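Local structure of Lmo2349 protein (Listeria monocytogenes, 4GVO) at residues Asn96-Ile110 / Leu160-Phe173. The protein probably binds L-cystine or a related amino acid outside the cell membrane and delivers it to an ABC transporter for uptake. Numbering follows the deposited sequence. Where two conformers were deposited one is given.
With HIS (histidine), chain E.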
ATOM      1  N   ASN A  96       8.228  -3.667   2.944  1.00 10.50           N
ATOM      2  CA  ASN A  96       8.347  -4.327   1.639  1.00 11.50           C
ATOM      3  C   ASN A  96       6.919  -4.635   1.138  1.00 10.34           C
ATOM      4  O   ASN A  96       6.083  -5.019   1.929  1.00 13.55           O
ATOM      5  CB  ASN A  96       8.983  -5.738   1.789  1.00 16.51           C
ATOM      6  CG  ASN A  96      10.370  -5.706   2.289  1.00 21.14           C
ATOM      7  OD1 ASN A  96      10.671  -6.308   3.318  1.00 29.89           O
ATOM      8  ND2 ASN A  96      11.210  -4.973   1.620  1.00 29.62           N
ATOM      9  N   PHE A  97       6.658  -4.538  -0.163  1.00  9.21           N
ATOM     10  CA  PHE A  97       5.324  -4.782  -0.685  1.00  8.95           C
ATOM     11  C   PHE A  97       5.453  -5.673  -1.952  1.00  9.13           C
ATOM     12  O   PHE A  97       5.052  -5.280  -3.052  1.00  9.48           O
ATOM     13  CB  PHE A  97       4.625  -3.453  -0.960  1.00 10.75           C
ATOM     14  CG  PHE A  97       3.135  -3.475  -0.823  1.00 10.30           C
ATOM     15  CD1 PHE A  97       2.307  -4.024  -1.801  1.00  9.97           C
ATOM     16  CD2 PHE A  97       2.533  -2.926   0.308  1.00 10.19           C
ATOM     17  CE1 PHE A  97       0.920  -4.010  -1.650  1.00 11.10           C
ATOM     18  CE2 PHE A  97       1.174  -2.953   0.469  1.00  9.41           C
ATOM     19  CZ  PHE A  97       0.365  -3.479  -0.523  1.00 10.32           C
ATOM     20  N   PRO A  98       5.948  -6.919  -1.775  1.00  8.38           N
ATOM     21  CA  PRO A  98       6.117  -7.795  -2.945  1.00  9.01           C
ATOM     22  C   PRO A  98       4.746  -8.228  -3.456  1.00  7.26           C
ATOM     23  O   PRO A  98       3.888  -8.686  -2.678  1.00  9.99           O
ATOM     24  CB  PRO A  98       6.911  -8.984  -2.401  1.00 10.58           C
ATOM     25  CG  PRO A  98       6.622  -8.983  -0.950  1.00 11.01           C
ATOM     26  CD  PRO A  98       6.500  -7.535  -0.570  1.00  9.69           C
ATOM     27  N   LEU A  99       4.503  -8.096  -4.750  1.00  7.44           N
ATOM     28  CA  LEU A  99       3.193  -8.373  -5.350  1.00  7.44           C
ATOM     29  C   LEU A  99       3.152  -9.727  -6.062  1.00  7.38           C
ATOM     30  O   LEU A  99       4.065 -10.081  -6.785  1.00  8.50           O
ATOM     31  CB  LEU A  99       2.851  -7.295  -6.380  1.00  7.71           C
ATOM     32  CG  LEU A  99       2.597  -5.884  -5.800  1.00  8.95           C
ATOM     33  CD1 LEU A  99       2.355  -4.881  -6.951  1.00 11.30           C
ATOM     34  CD2 LEU A  99       1.452  -5.905  -4.789  1.00 10.62           C
ATOM     35  N   GLN A 100       2.065 -10.439  -5.862  1.00  8.00           N
ATOM     36  CA  GLN A 100       1.763 -11.676  -6.545  1.00  7.80           C
ATOM     37  C   GLN A 100       0.310 -11.688  -6.974  1.00  6.91           C
ATOM     38  O   GLN A 100      -0.543 -11.100  -6.286  1.00  7.96           O
ATOM     39  CB  GLN A 100       1.994 -12.906  -5.644  1.00  7.64           C
ATOM     40  CG  GLN A 100       3.467 -13.234  -5.438  1.00  8.90           C
ATOM     41  CD  GLN A 100       3.673 -14.241  -4.346  1.00 10.29           C
ATOM     42  OE1 GLN A 100       3.687 -13.894  -3.198  1.00 10.70           O
ATOM     43  NE2 GLN A 100       3.771 -15.530  -4.725  1.00 11.71           N
ATOM     44  N   LEU A 101       0.003 -12.398  -8.049  1.00  7.25           N
ATOM     45  CA  LEU A 101      -1.380 -12.746  -8.328  1.00  8.16           C
ATOM     46  C   LEU A 101      -1.989 -13.395  -7.105  1.00  7.72           C
ATOM     47  O   LEU A 101      -1.345 -14.153  -6.389  1.00  8.98           O
ATOM     48  CB  LEU A 101      -1.519 -13.669  -9.504  1.00  8.55           C
ATOM     49  CG  LEU A 101      -1.023 -13.172 -10.858  1.00  9.04           C
ATOM     50  CD1 LEU A 101      -1.205 -14.250 -11.922  1.00 10.73           C
ATOM     51  CD2 LEU A 101      -1.712 -11.857 -11.263  1.00 11.53           C
ATOM     52  N   THR A 102      -3.255 -13.072  -6.876  1.00  7.98           N
ATOM     53  CA  THR A 102      -3.954 -13.542  -5.693  1.00  9.00           C
ATOM     54  C   THR A 102      -5.318 -14.047  -6.176  1.00  8.66           C
ATOM     55  O   THR A 102      -5.983 -13.411  -6.977  1.00  8.94           O
ATOM     56  CB  THR A 102      -4.077 -12.394  -4.687  1.00 10.39           C
ATOM     57  OG1 THR A 102      -2.770 -12.046  -4.219  1.00 11.12           O
ATOM     58  CG2 THR A 102      -4.942 -12.803  -3.481  1.00 11.37           C
ATOM     59  N   VAL A 103      -5.688 -15.239  -5.713  1.00  8.75           N
ATOM     60  CA  VAL A 103      -6.879 -15.942  -6.169  1.00  8.77           C
ATOM     61  C   VAL A 103      -7.652 -16.519  -4.982  1.00  8.31           C
ATOM     62  O   VAL A 103      -7.184 -16.519  -3.854  1.00  9.54           O
ATOM     63  CB  VAL A 103      -6.485 -17.076  -7.136  1.00  8.64           C
ATOM     64  CG1 VAL A 103      -5.836 -16.519  -8.415  1.00  9.10           C
ATOM     65  CG2 VAL A 103      -5.576 -18.094  -6.427  1.00 11.05           C
ATOM     66  N   LEU A 104      -8.867 -16.989  -5.240  1.00 10.42           N
ATOM     67  CA  LEU A 104      -9.571 -17.813  -4.232  1.00 11.37           C
ATOM     68  C   LEU A 104      -8.726 -19.029  -3.862  1.00 11.15           C
ATOM     69  O   LEU A 104      -8.068 -19.630  -4.705  1.00 10.96           O
ATOM     70  CB  LEU A 104     -10.841 -18.316  -4.806  1.00 14.88           C
ATOM     71  CG  LEU A 104     -12.040 -17.516  -4.841  1.00 20.82           C
ATOM     72  CD1 LEU A 104     -13.139 -18.509  -5.323  1.00 20.91           C
ATOM     73  CD2 LEU A 104     -12.372 -16.923  -3.467  1.00 19.69           C
ATOM     74  N   ASP A 105      -8.766 -19.422  -2.601  1.00 12.79           N
ATOM     75  CA  ASP A 105      -7.931 -20.513  -2.142  1.00 12.25           C
ATOM     76  C   ASP A 105      -8.182 -21.812  -2.916  1.00 11.47           C
ATOM     77  O   ASP A 105      -7.257 -22.598  -3.127  1.00 13.54           O
ATOM     78  CB  ASP A 105      -8.146 -20.738  -0.644  1.00 15.74           C
ATOM     79  CG  ASP A 105      -7.203 -21.738  -0.095  1.00 18.83           C
ATOM     80  OD1 ASP A 105      -6.021 -21.401   0.106  1.00 19.69           O
ATOM     81  OD2 ASP A 105      -7.652 -22.886   0.100  1.00 24.27           O
ATOM     82  N   SER A 106      -9.417 -21.998  -3.384  1.00 11.72           N
ATOM     83  CA  SER A 106      -9.775 -23.228  -4.139  1.00 11.24           C
ATOM     84  C   SER A 106      -9.248 -23.236  -5.588  1.00  9.81           C
ATOM     85  O   SER A 106      -9.331 -24.251  -6.290  1.00 12.42           O
ATOM     86  CB  SER A 106     -11.309 -23.410  -4.139  1.00 12.20           C
ATOM     87  OG  SER A 106     -11.938 -22.314  -4.770  1.00 13.74           O
ATOM     88  N   ASN A 107      -8.801 -22.080  -6.074  1.00 10.02           N
ATOM     89  CA  ASN A 107      -8.470 -21.942  -7.510  1.00  9.76           C
ATOM     90  C   ASN A 107      -7.000 -22.280  -7.746  1.00 10.83           C
ATOM     91  O   ASN A 107      -6.110 -21.615  -7.193  1.00 11.44           O
ATOM     92  CB  ASN A 107      -8.781 -20.533  -7.960  1.00  9.33           C
ATOM     93  CG  ASN A 107      -8.723 -20.338  -9.467  1.00  8.84           C
ATOM     94  OD1 ASN A 107      -8.402 -21.281 -10.211  1.00 10.17           O
ATOM     95  ND2 ASN A 107      -9.025 -19.111  -9.917  1.00  9.48           N
ATOM     96  N   ASN A 108      -6.751 -23.345  -8.504  1.00 10.16           N
ATOM     97  CA  ASN A 108      -5.418 -23.736  -8.915  1.00  8.96           C
ATOM     98  C   ASN A 108      -5.179 -23.590 -10.412  1.00 10.06           C
ATOM     99  O   ASN A 108      -4.205 -24.122 -10.959  1.00 11.10           O
ATOM    100  CB  ASN A 108      -5.166 -25.153  -8.451  1.00 10.24           C
ATOM    101  CG  ASN A 108      -5.177 -25.236  -6.930  1.00 11.27           C
ATOM    102  OD1 ASN A 108      -4.356 -24.582  -6.295  1.00 13.92           O
ATOM    103  ND2 ASN A 108      -6.092 -26.020  -6.351  1.00 13.05           N
ATOM    104  N   SER A 109      -6.056 -22.834 -11.066  1.00  8.75           N
ATOM    105  CA  SER A 109      -5.964 -22.704 -12.517  1.00  9.15           C
ATOM    106  C   SER A 109      -4.963 -21.670 -13.006  1.00  9.28           C
ATOM    107  O   SER A 109      -4.594 -21.644 -14.187  1.00 10.70           O
ATOM    108  CB  SER A 109      -7.330 -22.446 -13.112  1.00  9.69           C
ATOM    109  OG  SER A 109      -7.817 -21.135 -12.853  1.00  9.12           O
ATOM    110  N   ILE A 110      -4.480 -20.842 -12.080  1.00  9.21           N
ATOM    111  CA  ILE A 110      -3.581 -19.722 -12.428  1.00  9.24           C
ATOM    112  C   ILE A 110      -2.264 -19.811 -11.619  1.00  9.43           C
ATOM    113  O   ILE A 110      -2.282 -19.923 -10.400  1.00 10.55           O
ATOM    114  CB  ILE A 110      -4.281 -18.378 -12.084  1.00  9.17           C
ATOM    115  CG1 ILE A 110      -5.488 -18.165 -12.950  1.00 10.00           C
ATOM    116  CG2 ILE A 110      -3.324 -17.208 -12.198  1.00 11.27           C
ATOM    117  CD1 ILE A 110      -6.529 -17.174 -12.437  1.00 10.30           C
ATOM    118  N   LEU A 160     -13.914 -11.867  -6.216  1.00 11.35           N
ATOM    119  CA  LEU A 160     -13.251 -13.197  -6.284  1.00 11.58           C
ATOM    120  C   LEU A 160     -14.198 -14.306  -5.803  1.00 12.38           C
ATOM    121  O   LEU A 160     -14.283 -15.372  -6.392  1.00 13.51           O
ATOM    122  CB  LEU A 160     -11.993 -13.227  -5.428  1.00 12.23           C
ATOM    123  CG  LEU A 160     -10.816 -12.392  -5.962  1.00 11.73           C
ATOM    124  CD1 LEU A 160      -9.719 -12.318  -4.906  1.00 13.48           C
ATOM    125  CD2 LEU A 160     -10.298 -12.912  -7.289  1.00 12.46           C
ATOM    126  N   LYS A 161     -14.938 -14.017  -4.730  1.00 12.53           N
ATOM    127  CA  LYS A 161     -15.862 -14.994  -4.129  0.70 16.21           C
ATOM    128  C   LYS A 161     -16.846 -15.514  -5.160  1.00 15.45           C
ATOM    129  O   LYS A 161     -17.103 -16.705  -5.226  1.00 21.07           O
ATOM    130  CB  LYS A 161     -16.650 -14.343  -2.979  0.70 17.20           C
ATOM    131  CG  LYS A 161     -17.576 -15.276  -2.213  0.70 23.08           C
ATOM    132  CD  LYS A 161     -18.322 -14.559  -1.068  0.70 30.01           C
ATOM    133  CE  LYS A 161     -19.150 -15.518  -0.205  0.70 29.87           C
ATOM    134  NZ  LYS A 161     -19.161 -15.273   1.282  0.70 34.75           N
ATOM    135  N   THR A 162     -17.460 -14.587  -5.906  1.00 16.64           N
ATOM    136  CA  THR A 162     -18.490 -14.945  -6.877  1.00 20.47           C
ATOM    137  C   THR A 162     -17.977 -15.461  -8.194  1.00 18.20           C
ATOM    138  O   THR A 162     -18.765 -15.956  -9.001  1.00 25.07           O
ATOM    139  CB  THR A 162     -19.404 -13.755  -7.225  1.00 23.66           C
ATOM    140  OG1 THR A 162     -18.632 -12.733  -7.844  1.00 22.56           O
ATOM    141  CG2 THR A 162     -20.040 -13.193  -5.997  1.00 23.17           C
ATOM    142  N   GLY A 163     -16.664 -15.352  -8.434  1.00 14.49           N
ATOM    143  CA  GLY A 163     -16.101 -15.697  -9.698  1.00 13.24           C
ATOM    144  C   GLY A 163     -16.179 -14.602 -10.754  1.00 14.42           C
ATOM    145  O   GLY A 163     -15.734 -14.791 -11.866  1.00 16.51           O
ATOM    146  N   ARG A 164     -16.715 -13.442 -10.412  1.00 13.93           N
ATOM    147  CA  ARG A 164     -16.762 -12.331 -11.365  0.60 14.59           C
ATOM    148  C   ARG A 164     -15.367 -11.899 -11.744  1.00 11.78           C
ATOM    149  O   ARG A 164     -15.135 -11.439 -12.856  1.00 12.90           O
ATOM    150  CB  ARG A 164     -17.483 -11.089 -10.793  0.60 17.27           C
ATOM    151  CG  ARG A 164     -18.966 -11.200 -10.618  0.60 18.06           C
ATOM    152  CD  ARG A 164     -19.467 -10.086  -9.726  0.60 18.53           C
ATOM    153  NE  ARG A 164     -19.367  -8.815 -10.395  0.60 14.29           N
ATOM    154  CZ  ARG A 164     -19.503  -7.633  -9.783  0.60 18.93           C
ATOM    155  NH1 ARG A 164     -19.687  -7.540  -8.459  0.60 16.70           N
ATOM    156  NH2 ARG A 164     -19.417  -6.504 -10.490  0.60 20.78           N
ATOM    157  N   ALA A 165     -14.450 -11.993 -10.790  1.00 10.28           N
ATOM    158  CA  ALA A 165     -13.024 -11.814 -11.048  1.00 10.59           C
ATOM    159  C   ALA A 165     -12.343 -13.159 -10.844  1.00  9.31           C
ATOM    160  O   ALA A 165     -12.673 -13.868  -9.906  1.00 10.94           O
ATOM    161  CB  ALA A 165     -12.399 -10.777 -10.120  1.00 11.01           C
ATOM    162  N   ASP A 166     -11.346 -13.472 -11.681  1.00  8.88           N
ATOM    163  CA  ASP A 166     -10.539 -14.676 -11.551  1.00  9.19           C
ATOM    164  C   ASP A 166      -9.332 -14.478 -10.613  1.00 10.01           C
ATOM    165  O   ASP A 166      -8.857 -15.417  -9.988  1.00  9.63           O
ATOM    166  CB  ASP A 166     -10.068 -15.063 -12.934  1.00  9.01           C
ATOM    167  CG  ASP A 166     -11.222 -15.473 -13.842  1.00 10.74           C
ATOM    168  OD1 ASP A 166     -11.690 -16.622 -13.677  1.00 13.76           O
ATOM    169  OD2 ASP A 166     -11.651 -14.627 -14.671  1.00 13.07           O
ATOM    170  N   ALA A 167      -8.824 -13.248 -10.545  1.00  8.66           N
ATOM    171  CA  ALA A 167      -7.618 -12.934  -9.780  1.00  8.49           C
ATOM    172  C   ALA A 167      -7.584 -11.477  -9.434  1.00  7.94           C
ATOM    173  O   ALA A 167      -8.314 -10.676 -10.035  1.00  9.63           O
ATOM    174  CB  ALA A 167      -6.325 -13.296 -10.555  1.00  9.47           C
ATOM    175  N   THR A 168      -6.765 -11.176  -8.426  1.00  8.02           N
ATOM    176  CA  THR A 168      -6.354  -9.807  -8.134  1.00  8.08           C
ATOM    177  C   THR A 168      -4.816  -9.819  -8.021  1.00  8.16           C
ATOM    178  O   THR A 168      -4.165 -10.817  -8.367  1.00  8.37           O
ATOM    179  CB  THR A 168      -7.042  -9.281  -6.849  1.00 10.06           C
ATOM    180  OG1 THR A 168      -6.741  -7.887  -6.683  1.00 10.65           O
ATOM    181  CG2 THR A 168      -6.646 -10.039  -5.606  1.00 12.07           C
ATOM    182  N   ILE A 169      -4.252  -8.713  -7.528  1.00  7.50           N
ATOM    183  CA  ILE A 169      -2.825  -8.613  -7.240  1.00  8.50           C
ATOM    184  C   ILE A 169      -2.687  -8.039  -5.841  1.00  9.38           C
ATOM    185  O   ILE A 169      -3.378  -7.083  -5.487  1.00 10.55           O
ATOM    186  CB  ILE A 169      -2.078  -7.823  -8.321  1.00  8.29           C
ATOM    187  CG1 ILE A 169      -0.554  -7.959  -8.143  1.00  9.34           C
ATOM    188  CG2 ILE A 169      -2.545  -6.364  -8.478  1.00 10.00           C
ATOM    189  CD1 ILE A 169       0.216  -7.409  -9.319  1.00 10.67           C
ATOM    190  N   SER A 170      -1.888  -8.699  -5.007  1.00  8.94           N
ATOM    191  CA  SER A 170      -1.775  -8.308  -3.608  1.00  8.43           C
ATOM    192  C   SER A 170      -0.454  -8.740  -3.004  1.00  8.59           C
ATOM    193  O   SER A 170       0.428  -9.213  -3.739  1.00  8.40           O
ATOM    194  CB  SER A 170      -2.963  -8.811  -2.741  1.00 11.34           C
ATOM    195  OG  SER A 170      -3.036  -8.016  -1.516  1.00 12.83           O
ATOM    196  N   THR A 171      -0.274  -8.517  -1.696  1.00  8.87           N
ATOM    197  CA  THR A 171       0.973  -8.841  -1.015  1.00  8.33           C
ATOM    198  C   THR A 171       0.637  -9.764   0.156  1.00  8.54           C
ATOM    199  O   THR A 171      -0.410  -9.589   0.780  1.00  9.38           O
ATOM    200  CB  THR A 171       1.732  -7.571  -0.603  1.00  9.23           C
ATOM    201  OG1 THR A 171       3.078  -7.897  -0.277  1.00  9.50           O
ATOM    202  CG2 THR A 171       1.062  -6.806   0.518  1.00  9.00           C
ATOM    203  N   PRO A 172       1.526 -10.707   0.484  1.00  9.64           N
ATOM    204  CA  PRO A 172       1.235 -11.644   1.562  1.00 10.19           C
ATOM    205  C   PRO A 172       0.770 -11.045   2.890  1.00  8.87           C
ATOM    206  O   PRO A 172      -0.175 -11.591   3.488  1.00  9.91           O
ATOM    207  CB  PRO A 172       2.495 -12.422   1.695  1.00 10.06           C
ATOM    208  CG  PRO A 172       2.954 -12.525   0.282  1.00 11.49           C
ATOM    209  CD  PRO A 172       2.691 -11.157  -0.296  1.00  9.32           C
ATOM    210  N   PHE A 173       1.369  -9.951   3.408  1.00  9.22           N
ATOM    211  CA  PHE A 173       0.941  -9.483   4.726  1.00  9.37           C
ATOM    212  C   PHE A 173      -0.522  -9.102   4.707  1.00  8.58           C
ATOM    213  O   PHE A 173      -1.230  -9.267   5.694  1.00 10.01           O
ATOM    214  CB  PHE A 173       1.828  -8.344   5.307  1.00  9.27           C
ATOM    215  CG  PHE A 173       1.462  -6.951   4.884  1.00  9.35           C
ATOM    216  CD1 PHE A 173       0.409  -6.275   5.483  1.00 10.46           C
ATOM    217  CD2 PHE A 173       2.224  -6.258   3.939  1.00 10.32           C
ATOM    218  CE1 PHE A 173       0.116  -4.961   5.134  1.00 10.61           C
ATOM    219  CE2 PHE A 173       1.903  -4.962   3.549  1.00 10.48           C
ATOM    220  CZ  PHE A 173       0.854  -4.306   4.136  1.00 11.08           C
TER
HETATM  221  N   HIS E 703       1.089  -0.296  -2.223  0.60 10.19           N
HETATM  222  CA  HIS E 703       0.089   0.417  -3.077  0.60 10.85           C
HETATM  223  C   HIS E 703       0.719   1.343  -4.063  0.60 10.65           C
HETATM  224  O   HIS E 703       1.925   1.608  -3.944  0.60 11.19           O
HETATM  225  CB  HIS E 703      -0.886   1.189  -2.207  0.60 11.26           C
HETATM  226  CG  HIS E 703      -2.039   0.347  -1.751  0.60 15.00           C
HETATM  227  ND1 HIS E 703      -1.855  -0.723  -0.964  0.60 17.47           N
HETATM  228  CD2 HIS E 703      -3.422   0.390  -2.052  0.60 15.57           C
HETATM  229  CE1 HIS E 703      -3.054  -1.325  -0.761  0.60 16.70           C
HETATM  230  NE2 HIS E 703      -3.995  -0.620  -1.406  0.60 17.54           N
HETATM  231  OXT HIS E 703       0.027   1.817  -4.993  0.60 10.92           O
HETATM  232  O   HOH W   1      -9.917 -16.941  -8.039  1.00  8.82           O
HETATM  233  O   HOH W   2     -10.137 -18.721 -12.721  1.00 11.53           O
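Thr-171 holds Phe-97 and Pro-98 with both branches of its side chain. OG1, anti to the backbone N (chi1 -164°), donates to Pro-98 O at 2.7 Å, an acceptor whose own residue has no N-H to offer. The same torsion sends CG2 over one face of the Phe-97 ring, 3.6 Å from the ring centroid, a CH-pi contact that a β-branched hydroxyl residue can make while its oxygen stays engaged. Phe-173 turns an edge toward Phe-97 in an offset edge-to-face pair, its plane almost perpendicular at 87°. Over the ring face opposite the threonine methyl stands the amino N of the bound histidine, and this packing probably helps to set the tilt of a wall of the ligand pocket.

Upstream of Thr-171, strand 168-170 runs antiparallel to strand 99-104, with Gln-100 paired to Ser-170 and Thr-102 to Thr-168 through reciprocal backbone bonds; that from Ser-170 N to Gln-100 O is 3.0 Å long. Thr-102 OG1 donates to this same carbonyl oxygen from the opposite face of its plane, tying its side chain back to its own strand. Its CB packs 3.6 Å from Thr-168 CG2, the two threonines lying side by side, while Thr-168 OG1 bonds Ile-122 O. Ile-169 points to the sheet face it shares with Leu-101, and its CG1 crosses Leu-99 CB at about a right angle, 3.9 Å away.

At the far end, one water links Leu-104 N and Asn-107 ND2 to Asp-166 O, and a second joins that amide to Asp-166 OD1. Asp-166 OD2 takes Arg-120 N, tying the loop before strand 168-170 to strand 120-123. The whole is an antiparallel sheet pairing in a family 3 solute-binding protein, ending in an aromatic wall of its amino-acid pocket.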